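Local structure of GH18 chiitnase (Pseudoalteromonas aurantia, 6K7Z) at residues Y166-G169 with Y170-V173. The protein is a family 18 chitinase that degrades chitin, probably by hydrolysing bonds within its chains. Residues are numbered along the deposited sequence; the frame is centred on the assembly and turned at random.
Sequences YMAG and YVEV
Gly-169 O accepts the backbone N-H of Val-173, O to N 3.1 Å, in the plane of its carbonyl and with an N-H...O angle of 155°: an i to i+4 bond of the alpha-helical kind. Around the same oxygen lie two aliphatic groups, Glu-172 CB at 3.5 Å and Val-173 CG2 at 3.4 Å. The methyl gets there because CG2 stands anti to the carbonyl carbon of Val-173, which turns it back alongside the backbone N. One residue earlier the bonding is different. Ala-168 O takes the N-H of Val-171, three residues on, at 3.1 Å between O and N, but the donor sits 56° above the carbonyl plane and the N-H...O angle is a bent 137°. Val-171 repeats the torsion of Val-173, and its CG2 meets the methyl of Ala-168, CB to CG2 3.9 Å, beside the bent bond. Just before this, Ala-168 forms an inverse gamma turn, in which Gly-169 N gives a weak bond to Met-167 O. Tyr-170 sends its ring away from the turn to His-154, on strand 151-154 of the barrel, and its hydroxyl is hydrogen-bonded to His-154 ND1, while Leu-134 of helix 130-144 touches Tyr-170 and Val-173. As the chain leads from the loop into the helix of this TIM-barrel enzyme, a bent i+3 bond thus gives way to a straighter, in-plane i+4 bond, and both buried carbonyls have a backbone donor.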
loop_
_atom_site.group_PDB
_atom_site.type_symbol
_atom_site.label_atom_id
_atom_site.label_comp_id
_atom_site.label_asym_id
_atom_site.label_seq_id
_atom_site.Cartn_x
_atom_site.Cartn_y
_atom_site.Cartn_z
ATOM N N TYR A 166 21.504 0.507 -2.313
ATOM C CA TYR A 166 21.843 -0.394 -1.222
ATOM C C TYR A 166 20.633 -1.060 -0.579
ATOM O O TYR A 166 20.758 -2.050 0.052
ATOM C CB TYR A 166 22.595 0.370 -0.141
ATOM C CG TYR A 166 23.020 -0.365 1.150
ATOM C CD1 TYR A 166 23.915 -1.405 1.128
ATOM C CD2 TYR A 166 22.564 0.040 2.391
ATOM C CE1 TYR A 166 24.326 -2.038 2.288
ATOM C CE2 TYR A 166 22.957 -0.597 3.570
ATOM C CZ TYR A 166 23.841 -1.648 3.506
ATOM O OH TYR A 166 24.259 -2.279 4.676
ATOM N N MET A 167 19.463 -0.474 -0.748
ATOM C CA MET A 167 18.278 -1.018 -0.139
ATOM C C MET A 167 17.214 -1.290 -1.210
ATOM O O MET A 167 16.075 -1.352 -0.886
ATOM C CB MET A 167 17.666 0.063 0.761
ATOM C CG MET A 167 18.270 0.284 2.065
ATOM S SD MET A 167 19.324 1.668 1.924
ATOM C CE MET A 167 18.232 2.998 2.220
ATOM N N ALA A 168 17.628 -1.445 -2.459
ATOM C CA ALA A 168 16.683 -1.503 -3.569
ATOM C C ALA A 168 16.072 -2.886 -3.768
ATOM O O ALA A 168 16.043 -3.410 -4.888
ATOM C CB ALA A 168 17.364 -1.053 -4.859
ATOM N N GLY A 169 15.548 -3.465 -2.694
ATOM C CA GLY A 169 14.968 -4.791 -2.782
ATOM C C GLY A 169 13.838 -4.909 -3.785
ATOM O O GLY A 169 13.670 -5.957 -4.410
ATOM N N TYR A 170 13.049 -3.844 -3.967
ATOM C CA TYR A 170 11.902 -3.953 -4.863
ATOM C C TYR A 170 12.276 -3.897 -6.334
ATOM O O TYR A 170 11.448 -4.263 -7.174
ATOM C CB TYR A 170 10.869 -2.865 -4.554
ATOM C CG TYR A 170 9.807 -3.360 -3.626
ATOM C CD1 TYR A 170 10.037 -3.440 -2.264
ATOM C CD2 TYR A 170 8.580 -3.792 -4.115
ATOM C CE1 TYR A 170 9.055 -3.896 -1.404
ATOM C CE2 TYR A 170 7.586 -4.275 -3.253
ATOM C CZ TYR A 170 7.842 -4.319 -1.906
ATOM O OH TYR A 170 6.896 -4.791 -1.031
ATOM N N VAL A 171 13.483 -3.440 -6.673
ATOM C CA VAL A 171 13.966 -3.608 -8.043
ATOM C C VAL A 171 13.977 -5.086 -8.401
ATOM O O VAL A 171 13.430 -5.504 -9.428
ATOM C CB VAL A 171 15.363 -2.982 -8.212
ATOM C CG1 VAL A 171 15.961 -3.356 -9.568
ATOM C CG2 VAL A 171 15.282 -1.470 -8.083
ATOM N N GLU A 172 14.581 -5.902 -7.537
ATOM C CA GLU A 172 14.550 -7.344 -7.740
ATOM C C GLU A 172 13.120 -7.858 -7.759
ATOM O O GLU A 172 12.762 -8.688 -8.602
ATOM C CB GLU A 172 15.359 -8.048 -6.650
ATOM C CG GLU A 172 15.447 -9.564 -6.822
ATOM C CD GLU A 172 16.286 -10.255 -5.740
ATOM O OE1 GLU A 172 17.169 -9.602 -5.138
ATOM O OE2 GLU A 172 16.056 -11.463 -5.498
ATOM N N VAL A 173 12.278 -7.367 -6.847
ATOM C CA VAL A 173 10.896 -7.835 -6.800
ATOM C C VAL A 173 10.199 -7.596 -8.138
ATOM O O VAL A 173 9.643 -8.525 -8.739
ATOM C CB VAL A 173 10.136 -7.169 -5.637
ATOM C CG1 VAL A 173 8.658 -7.510 -5.711
ATOM C CG2 VAL A 173 10.710 -7.626 -4.297
#